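Local structure of polyguluronate lyase (1UAI) at residues V54-A59 against S73-M78; E108-L113 against T196-S201; Q117-D122 against G187-A192. The protein probably degrades alginate as a lyase, cutting the poly-alpha-L-guluronate chain by elimination. All coordinates share one frame; numbering follows the deposited sequence.

Contact 1: residues V54-A59 against S73-M78; sequences VQFRAA and SELREM
Phe56 and Leu75 each turn CG anti to their own carbonyl carbon (chi1 -68° and -59°), and this brings the phenyl ring up against the leucine branch. The two side chains cross at about a right angle. This is a contact across the jelly-roll beta-sandwich: strand 54-59 belongs to one sheet and residues 73-78 to the other. No hydrogen bond joins the segments. Their axes come within 6.3 Å and run at 122° to each other, so the strands diverge quickly and only Phe56 to Ala58 meet Ser73 to Leu75.

The far end of the ring does the apolar packing. Phe56 CZ lies 3.7 Å from Leu75 CG and equally close to Leu75 CD1. The near end of the ring is beside the backbone instead, with Phe56 CD1 3.2 Å from Ser73 O. Leu216 packs on Phe56, and Trp16 and Leu219 on Leu75, which extends the apolar layer between the sheets. Ser73 OG reaches Phe56 CD1 at 3.6 Å, but its hydrogen bond goes to Trp44 O.

Glu74 starts off in the opposite sense, away from strand 54-59. Its OE1 forms salt bridges with Arg72 and Lys191. Arg72 to Arg76 make up the Arg-Ser-Glu-Leu-Arg sequence typical of this lyase family; Lys191 comes from the neighbouring strand. Alternation along the strand thus puts Ser73 and the Leu75 branch against the other sheet and the Glu74 carboxylate outside that interface. At the Ala58 end the methyl group CB approaches Ser73 N at 4.0 Å. Beside it, the buried Arg57 O has no hydrogen-bond partner in the model and faces Ser73 CB at 3.4 Å.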
loop_
_atom_site.group_PDB
_atom_site.type_symbol
_atom_site.label_atom_id
_atom_site.label_comp_id
_atom_site.label_asym_id
_atom_site.label_seq_id
_atom_site.Cartn_x
_atom_site.Cartn_y
_atom_site.Cartn_z
ATOM N N VAL A 54 12.004 2.299 1.235
ATOM C CA VAL A 54 11.430 1.572 2.355
ATOM C C VAL A 54 10.907 0.207 1.940
ATOM O O VAL A 54 10.134 0.078 0.989
ATOM C CB VAL A 54 10.272 2.373 2.998
ATOM C CG1 VAL A 54 9.677 1.596 4.169
ATOM C CG2 VAL A 54 10.779 3.732 3.458
ATOM N N GLN A 55 11.351 -0.810 2.668
ATOM C CA GLN A 55 10.933 -2.182 2.433
ATOM C C GLN A 55 9.734 -2.520 3.316
ATOM O O GLN A 55 9.788 -2.351 4.537
ATOM C CB GLN A 55 12.088 -3.134 2.755
ATOM C CG GLN A 55 11.710 -4.605 2.815
ATOM C CD GLN A 55 12.914 -5.486 3.064
ATOM O OE1 GLN A 55 13.861 -5.489 2.278
ATOM N NE2 GLN A 55 12.894 -6.234 4.163
ATOM N N PHE A 56 8.658 -2.978 2.681
ATOM C CA PHE A 56 7.438 -3.393 3.372
ATOM C C PHE A 56 7.270 -4.875 3.060
ATOM O O PHE A 56 7.241 -5.263 1.889
ATOM C CB PHE A 56 6.215 -2.658 2.827
ATOM C CG PHE A 56 6.186 -1.191 3.136
ATOM C CD1 PHE A 56 5.567 -0.722 4.289
ATOM C CD2 PHE A 56 6.734 -0.273 2.246
ATOM C CE1 PHE A 56 5.487 0.645 4.550
ATOM C CE2 PHE A 56 6.661 1.095 2.497
ATOM C CZ PHE A 56 6.034 1.555 3.652
ATOM N N ARG A 57 7.161 -5.702 4.094
ATOM C CA ARG A 57 6.994 -7.136 3.892
ATOM C C ARG A 57 5.894 -7.682 4.788
ATOM O O ARG A 57 5.808 -7.325 5.962
ATOM C CB ARG A 57 8.304 -7.878 4.188
ATOM C CG ARG A 57 8.216 -9.387 3.960
ATOM C CD ARG A 57 9.496 -10.120 4.354
ATOM N NE ARG A 57 10.649 -9.675 3.579
ATOM C CZ ARG A 57 11.866 -10.198 3.686
ATOM N NH1 ARG A 57 12.087 -11.193 4.537
ATOM N NH2 ARG A 57 12.862 -9.725 2.949
ATOM N N ALA A 58 5.048 -8.539 4.221
ATOM C CA ALA A 58 3.966 -9.175 4.965
ATOM C C ALA A 58 3.852 -10.622 4.497
ATOM O O ALA A 58 3.555 -10.890 3.329
ATOM C CB ALA A 58 2.649 -8.436 4.739
ATOM N N ALA A 59 4.104 -11.549 5.418
ATOM C CA ALA A 59 4.048 -12.980 5.129
ATOM C C ALA A 59 2.633 -13.521 5.287
ATOM O O ALA A 59 1.811 -12.936 5.987
ATOM C CB ALA A 59 5.007 -13.732 6.042
ATOM N N SER A 73 1.845 -4.680 5.756
ATOM C CA SER A 73 2.848 -3.787 6.330
ATOM C C SER A 73 2.534 -2.645 5.377
ATOM O O SER A 73 2.995 -2.630 4.235
ATOM C CB SER A 73 4.279 -4.258 6.130
ATOM O OG SER A 73 5.135 -3.308 6.746
ATOM N N GLU A 74 1.742 -1.692 5.843
ATOM C CA GLU A 74 1.262 -0.653 4.951
ATOM C C GLU A 74 0.993 0.676 5.641
ATOM O O GLU A 74 0.535 0.711 6.786
ATOM C CB GLU A 74 -0.026 -1.199 4.309
ATOM C CG GLU A 74 -0.765 -0.328 3.310
ATOM C CD GLU A 74 -2.058 -0.989 2.835
ATOM O OE1 GLU A 74 -2.849 -1.444 3.691
ATOM O OE2 GLU A 74 -2.294 -1.054 1.607
ATOM N N LEU A 75 1.271 1.765 4.930
ATOM C CA LEU A 75 1.042 3.108 5.445
ATOM C C LEU A 75 -0.415 3.509 5.222
ATOM O O LEU A 75 -1.015 3.175 4.195
ATOM C CB LEU A 75 1.958 4.109 4.738
ATOM C CG LEU A 75 3.462 3.864 4.865
ATOM C CD1 LEU A 75 4.214 4.819 3.946
ATOM C CD2 LEU A 75 3.900 4.044 6.309
ATOM N N ARG A 76 -0.966 4.228 6.194
ATOM C CA ARG A 76 -2.345 4.703 6.162
ATOM C C ARG A 76 -2.286 6.226 6.287
ATOM O O ARG A 76 -1.690 6.756 7.226
ATOM C CB ARG A 76 -3.111 4.085 7.333
ATOM C CG ARG A 76 -4.621 4.215 7.280
ATOM C CD ARG A 76 -5.135 5.583 7.703
ATOM N NE ARG A 76 -6.559 5.494 8.016
ATOM C CZ ARG A 76 -7.454 6.440 7.752
ATOM N NH1 ARG A 76 -8.726 6.249 8.079
ATOM N NH2 ARG A 76 -7.085 7.570 7.162
ATOM N N GLU A 77 -2.904 6.926 5.341
ATOM C CA GLU A 77 -2.870 8.385 5.323
ATOM C C GLU A 77 -3.440 9.069 6.559
ATOM O O GLU A 77 -4.554 8.776 6.997
ATOM C CB GLU A 77 -3.598 8.913 4.081
ATOM C CG GLU A 77 -3.366 10.402 3.836
ATOM C CD GLU A 77 -4.341 11.011 2.847
ATOM O OE1 GLU A 77 -5.151 10.267 2.257
ATOM O OE2 GLU A 77 -4.293 12.247 2.661
ATOM N N MET A 78 -2.665 9.997 7.106
ATOM C CA MET A 78 -3.073 10.769 8.268
ATOM C C MET A 78 -3.008 12.239 7.868
ATOM O O MET A 78 -2.701 12.566 6.721
ATOM C CB MET A 78 -2.130 10.501 9.443
ATOM C CG MET A 78 -2.044 9.040 9.865
ATOM S SD MET A 78 -3.575 8.380 10.581
ATOM C CE MET A 78 -3.439 8.987 12.271
#

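Contact 2: residues E108-L113 against T196-S201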
loop_
_atom_site.group_PDB
_atom_site.type_symbol
_atom_site.label_atom_id
_atom_site.label_comp_id
_atom_site.label_asym_id
_atom_site.label_seq_id
_atom_site.Cartn_x
_atom_site.Cartn_y
_atom_site.Cartn_z
ATOM N N GLU A 108 3.490 -17.774 -2.288
ATOM C CA GLU A 108 3.339 -18.998 -3.062
ATOM C C GLU A 108 1.865 -19.290 -3.327
ATOM O O GLU A 108 0.989 -18.797 -2.616
ATOM C CB GLU A 108 3.940 -20.179 -2.293
ATOM C CG GLU A 108 5.439 -20.107 -2.063
ATOM C CD GLU A 108 6.228 -20.254 -3.348
ATOM O OE1 GLU A 108 5.939 -21.199 -4.112
ATOM O OE2 GLU A 108 7.138 -19.435 -3.591
ATOM N N VAL A 109 1.611 -20.088 -4.362
ATOM C CA VAL A 109 0.271 -20.534 -4.743
ATOM C C VAL A 109 -0.697 -19.468 -5.253
ATOM O O VAL A 109 -1.298 -19.630 -6.314
ATOM C CB VAL A 109 -0.400 -21.284 -3.567
ATOM C CG1 VAL A 109 -1.680 -21.944 -4.039
ATOM C CG2 VAL A 109 0.556 -22.320 -2.993
ATOM N N LYS A 110 -0.861 -18.400 -4.477
ATOM C CA LYS A 110 -1.747 -17.286 -4.810
ATOM C C LYS A 110 -0.835 -16.061 -4.769
ATOM O O LYS A 110 -0.802 -15.326 -3.780
ATOM C CB LYS A 110 -2.850 -17.182 -3.751
ATOM C CG LYS A 110 -3.967 -16.199 -4.061
ATOM C CD LYS A 110 -5.049 -16.259 -2.990
ATOM C CE LYS A 110 -6.251 -15.396 -3.342
ATOM N NZ LYS A 110 -5.909 -13.949 -3.422
ATOM N N PRO A 111 -0.071 -15.833 -5.851
ATOM C CA PRO A 111 0.870 -14.712 -5.961
ATOM C C PRO A 111 0.207 -13.356 -6.167
ATOM O O PRO A 111 0.433 -12.693 -7.183
ATOM C CB PRO A 111 1.732 -15.127 -7.144
ATOM C CG PRO A 111 0.720 -15.755 -8.052
ATOM C CD PRO A 111 -0.120 -16.602 -7.110
ATOM N N HIS A 112 -0.585 -12.941 -5.182
ATOM C CA HIS A 112 -1.332 -11.690 -5.244
ATOM C C HIS A 112 -0.854 -10.699 -4.186
ATOM O O HIS A 112 -0.739 -11.039 -3.007
ATOM C CB HIS A 112 -2.819 -11.980 -5.048
ATOM C CG HIS A 112 -3.397 -12.925 -6.058
ATOM N ND1 HIS A 112 -4.707 -13.351 -6.005
ATOM C CD2 HIS A 112 -2.854 -13.515 -7.150
ATOM C CE1 HIS A 112 -4.946 -14.161 -7.020
ATOM N NE2 HIS A 112 -3.839 -14.277 -7.731
ATOM N N LEU A 113 -0.624 -9.457 -4.605
ATOM C CA LEU A 113 -0.107 -8.432 -3.709
ATOM C C LEU A 113 -0.581 -7.034 -4.110
ATOM O O LEU A 113 -0.525 -6.668 -5.284
ATOM C CB LEU A 113 1.422 -8.509 -3.740
ATOM C CG LEU A 113 2.278 -7.505 -2.973
ATOM C CD1 LEU A 113 1.937 -7.533 -1.493
ATOM C CD2 LEU A 113 3.744 -7.844 -3.193
ATOM N N THR A 196 -0.496 -8.150 1.381
ATOM C CA THR A 196 -0.443 -9.487 0.806
ATOM C C THR A 196 -1.796 -10.178 0.753
ATOM O O THR A 196 -2.408 -10.453 1.783
ATOM C CB THR A 196 0.581 -10.326 1.587
ATOM O OG1 THR A 196 1.853 -9.665 1.524
ATOM C CG2 THR A 196 0.706 -11.730 1.007
ATOM N N GLN A 197 -2.248 -10.468 -0.464
ATOM C CA GLN A 197 -3.544 -11.094 -0.676
ATOM C C GLN A 197 -3.514 -12.614 -0.608
ATOM O O GLN A 197 -3.972 -13.308 -1.518
ATOM C CB GLN A 197 -4.121 -10.637 -2.016
ATOM C CG GLN A 197 -4.207 -9.120 -2.167
ATOM C CD GLN A 197 -4.994 -8.463 -1.053
ATOM O OE1 GLN A 197 -4.441 -7.725 -0.236
ATOM N NE2 GLN A 197 -6.291 -8.731 -1.009
ATOM N N ALA A 198 -2.967 -13.124 0.487
ATOM C CA ALA A 198 -2.890 -14.557 0.712
ATOM C C ALA A 198 -2.602 -14.798 2.183
ATOM O O ALA A 198 -1.930 -13.994 2.830
ATOM C CB ALA A 198 -1.787 -15.172 -0.148
ATOM N N ASN A 199 -3.150 -15.882 2.718
ATOM C CA ASN A 199 -2.900 -16.251 4.102
ATOM C C ASN A 199 -2.723 -17.763 4.142
ATOM O O ASN A 199 -2.655 -18.409 3.094
ATOM C CB ASN A 199 -4.032 -15.785 5.033
ATOM C CG ASN A 199 -5.391 -16.274 4.600
ATOM O OD1 ASN A 199 -5.538 -17.404 4.149
ATOM N ND2 ASN A 199 -6.403 -15.428 4.759
ATOM N N CYS A 200 -2.640 -18.337 5.333
ATOM C CA CYS A 200 -2.420 -19.772 5.429
ATOM C C CYS A 200 -3.568 -20.661 4.963
ATOM O O CYS A 200 -3.403 -21.874 4.836
ATOM C CB CYS A 200 -1.983 -20.117 6.853
ATOM S SG CYS A 200 -0.344 -19.394 7.193
ATOM N N SER A 201 -4.723 -20.065 4.684
ATOM C CA SER A 201 -5.858 -20.847 4.206
ATOM C C SER A 201 -5.754 -21.093 2.703
ATOM O O SER A 201 -6.285 -22.083 2.198
ATOM C CB SER A 201 -7.180 -20.134 4.509
ATOM O OG SER A 201 -7.421 -19.074 3.597
#
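Lys110 NZ gives a hydrogen bond to Gln197 O at 2.8 Å and another to His112 ND1 at 2.9 Å. The chain is anti as far as CE and bends at chi4 (-63°), which turns the ammonium back toward both acceptors. NZ is tilted from the His112 ring plane, while Lys110 CG lies over one face of that ring, near its rim. His112 O is also used: Gln197 N donates to it at 3.0 Å, from well above the carbonyl plane. Beside this bond, His112 CB packs on Gln197 CB at 3.6 Å.

The contact is the frayed end of an antiparallel pairing in a jelly-roll sheet. Leu113 and Thr196 still form a non-hydrogen-bonded pair. Residues 108-111 lead into the strand that starts at His112, and the other chain leaves its strand after Thr196; inverse gamma turns at Pro111 and Gln197 mark these two places. In the first, His112 N donates to Lys110 O; in the second, Ala198 N bonds weakly to Thr196 O. Thr196 OG1 touches Leu113 CD1 but is hydrogen-bonded to Ala58 O. Further on, Asn199 OD1 takes Ser201 OG at 2.6 Å and Ser201 N at 2.8 Å, the latter closing an Asx turn. Asn199 ND2 bonds to Gly69 O, and Cys200 is tied to Cys206 by a disulfide.

Contact 3: residues Q117-D122 against G187-A192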
loop_
_atom_site.group_PDB
_atom_site.type_symbol
_atom_site.label_atom_id
_atom_site.label_comp_id
_atom_site.label_asym_id
_atom_site.label_seq_id
_atom_site.Cartn_x
_atom_site.Cartn_y
_atom_site.Cartn_z
ATOM N N GLN A 117 -3.374 2.086 -2.650
ATOM C CA GLN A 117 -4.814 2.137 -2.781
ATOM C C GLN A 117 -5.492 3.412 -2.331
ATOM O O GLN A 117 -4.881 4.303 -1.733
ATOM C CB GLN A 117 -5.471 0.949 -2.048
ATOM C CG GLN A 117 -4.774 0.452 -0.773
ATOM C CD GLN A 117 -5.613 -0.556 0.027
ATOM O OE1 GLN A 117 -5.101 -1.240 0.917
ATOM N NE2 GLN A 117 -6.903 -0.635 -0.277
ATOM N N ILE A 118 -6.760 3.499 -2.716
ATOM C CA ILE A 118 -7.657 4.550 -2.272
ATOM C C ILE A 118 -8.671 3.672 -1.555
ATOM O O ILE A 118 -9.155 2.681 -2.114
ATOM C CB ILE A 118 -8.380 5.309 -3.405
ATOM C CG1 ILE A 118 -7.397 6.223 -4.137
ATOM C CG2 ILE A 118 -9.531 6.138 -2.811
ATOM C CD1 ILE A 118 -8.017 6.978 -5.290
ATOM N N HIS A 119 -8.958 4.016 -0.310
ATOM C CA HIS A 119 -9.890 3.257 0.510
ATOM C C HIS A 119 -10.848 4.279 1.108
ATOM O O HIS A 119 -10.493 5.451 1.234
ATOM C CB HIS A 119 -9.093 2.559 1.621
ATOM C CG HIS A 119 -9.812 1.425 2.284
ATOM N ND1 HIS A 119 -10.892 1.609 3.122
ATOM C CD2 HIS A 119 -9.586 0.091 2.248
ATOM C CE1 HIS A 119 -11.298 0.435 3.574
ATOM N NE2 HIS A 119 -10.523 -0.501 3.059
ATOM N N ASP A 120 -12.068 3.872 1.436
ATOM C CA ASP A 120 -12.973 4.816 2.079
ATOM C C ASP A 120 -13.541 4.208 3.352
ATOM O O ASP A 120 -12.964 3.267 3.894
ATOM C CB ASP A 120 -14.087 5.312 1.133
ATOM C CG ASP A 120 -15.023 4.215 0.655
ATOM O OD1 ASP A 120 -15.066 3.123 1.256
ATOM O OD2 ASP A 120 -15.744 4.473 -0.334
ATOM N N GLY A 121 -14.651 4.746 3.841
ATOM C CA GLY A 121 -15.229 4.230 5.068
ATOM C C GLY A 121 -15.837 2.845 4.968
ATOM O O GLY A 121 -16.127 2.220 5.989
ATOM N N ASP A 122 -16.023 2.352 3.748
ATOM C CA ASP A 122 -16.622 1.038 3.544
ATOM C C ASP A 122 -15.668 -0.055 3.086
ATOM O O ASP A 122 -15.761 -1.189 3.552
ATOM C CB ASP A 122 -17.773 1.147 2.548
ATOM C CG ASP A 122 -18.950 1.908 3.108
ATOM O OD1 ASP A 122 -19.581 1.402 4.061
ATOM O OD2 ASP A 122 -19.239 3.010 2.601
ATOM N N GLY A 187 -14.992 10.385 2.702
ATOM C CA GLY A 187 -14.328 9.488 3.633
ATOM C C GLY A 187 -13.193 8.692 3.008
ATOM O O GLY A 187 -12.841 7.616 3.489
ATOM N N ASN A 188 -12.616 9.223 1.936
ATOM C CA ASN A 188 -11.518 8.553 1.244
ATOM C C ASN A 188 -10.167 8.853 1.877
ATOM O O ASN A 188 -9.990 9.877 2.535
ATOM C CB ASN A 188 -11.464 9.003 -0.214
ATOM C CG ASN A 188 -12.740 8.719 -0.956
ATOM O OD1 ASN A 188 -13.041 7.569 -1.270
ATOM N ND2 ASN A 188 -13.509 9.767 -1.238
ATOM N N TYR A 189 -9.217 7.946 1.665
ATOM C CA TYR A 189 -7.857 8.112 2.153
ATOM C C TYR A 189 -6.929 7.202 1.362
ATOM O O TYR A 189 -7.363 6.208 0.770
ATOM C CB TYR A 189 -7.769 7.836 3.664
ATOM C CG TYR A 189 -8.136 6.441 4.111
ATOM C CD1 TYR A 189 -7.169 5.440 4.207
ATOM C CD2 TYR A 189 -9.445 6.131 4.478
ATOM C CE1 TYR A 189 -7.496 4.168 4.663
ATOM C CE2 TYR A 189 -9.782 4.858 4.933
ATOM C CZ TYR A 189 -8.802 3.884 5.024
ATOM O OH TYR A 189 -9.118 2.625 5.485
ATOM N N PHE A 190 -5.654 7.565 1.332
ATOM C CA PHE A 190 -4.649 6.806 0.599
ATOM C C PHE A 190 -3.901 5.808 1.478
ATOM O O PHE A 190 -3.805 5.975 2.700
ATOM C CB PHE A 190 -3.610 7.754 -0.016
ATOM C CG PHE A 190 -4.150 8.663 -1.089
ATOM C CD1 PHE A 190 -4.693 8.144 -2.261
ATOM C CD2 PHE A 190 -4.063 10.046 -0.949
ATOM C CE1 PHE A 190 -5.136 8.990 -3.280
ATOM C CE2 PHE A 190 -4.500 10.899 -1.959
ATOM C CZ PHE A 190 -5.036 10.369 -3.128
ATOM N N LYS A 191 -3.375 4.770 0.832
ATOM C CA LYS A 191 -2.563 3.753 1.496
ATOM C C LYS A 191 -1.474 3.325 0.518
ATOM O O LYS A 191 -1.662 3.390 -0.698
ATOM C CB LYS A 191 -3.378 2.512 1.878
ATOM C CG LYS A 191 -4.639 2.782 2.675
ATOM C CD LYS A 191 -5.083 1.540 3.434
ATOM C CE LYS A 191 -4.201 1.316 4.654
ATOM N NZ LYS A 191 -4.490 0.027 5.340
ATOM N N ALA A 192 -0.335 2.891 1.050
ATOM C CA ALA A 192 0.777 2.427 0.226
ATOM C C ALA A 192 1.656 1.501 1.054
ATOM O O ALA A 192 1.917 1.772 2.224
ATOM C CB ALA A 192 1.591 3.609 -0.287
HETATM O O HOH W 1 -11.492 2.257 6.803
#
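His119 and Tyr189 lie side by side on one face of the sheet, and Ile118 and Phe190 do the same on the other. The strands are antiparallel, and the tight part runs from Gln117 to His119 opposite Tyr189 to Lys191. Reciprocal backbone bonds link Gln117 with Lys191 and His119 with Tyr189. His119 N to Tyr189 O is the straightest, at 2.9 Å and 169°. Between them, Ile118 CG1 packs on Phe190 CE1 at 3.7 Å, and Gln117 O lies at the edge of the Phe190 ring. The Gln-Ile-His and Tyr-Phe-Lys sequences are signatures of this lyase family; Gln117, His119, Tyr189 and Lys191 point to the face where alginate probably binds, Ile118 and Phe190 to the face packed on the other sheet.

On the His119 and Tyr189 face, the Tyr189 ring is folded back over the strand pair (chi1 62°). One of its faces takes His119 CB, 4.0 Å from the ring centroid, as a CH-pi contact. The two rings are tilted by 29° but slid apart, with little overlap. Tyr189 OH stands over a face of the imidazole, 3.1 Å from His119 ND1. His119 ND1 donates in its ring plane to Asp120 O at 2.8 Å, which fixes the ring's rotation. Next to Gln117, the Lys191 chain runs alongside, and its NZ is bound to Glu74.

The pairing is looser toward the solvent. A water bonds to Tyr189 OH at 2.7 Å and only weakly to Asp120 O. Gly121 N comes near Gly187 O at a poor angle. Asp120 OD1 accepts Asp122 N in an Asx turn. Gly187 and Asn188 form a G1 bulge facing Trp88. Strand 189-192 is flanked by strands 112-119 and 72-79, while strand 124-131 borders Ile118 and strands 158-165 and 211-223 of the opposite sheet cover Phe190.

How the contacts relate
From the N terminus, contact 1 comes first and closes the short connection between residues 59 and 73. It is complete before the other two begin. Contact 2 opens next at residues 108-113, and contact 3 follows a few residues later on the same strand, 112-119. Contact 3 closes first, at 187-192, and contact 2 closes at 196-201, so contact 3 lies within the longer span of contact 2. Contact 1 joins the two sheets of the sandwich. Contacts 2 and 3 pair strands inside one sheet, at opposite ends of strand 112-119. Leu75 N and Ala192 O, probably hydrogen-bonded, connect contacts 1 and 3.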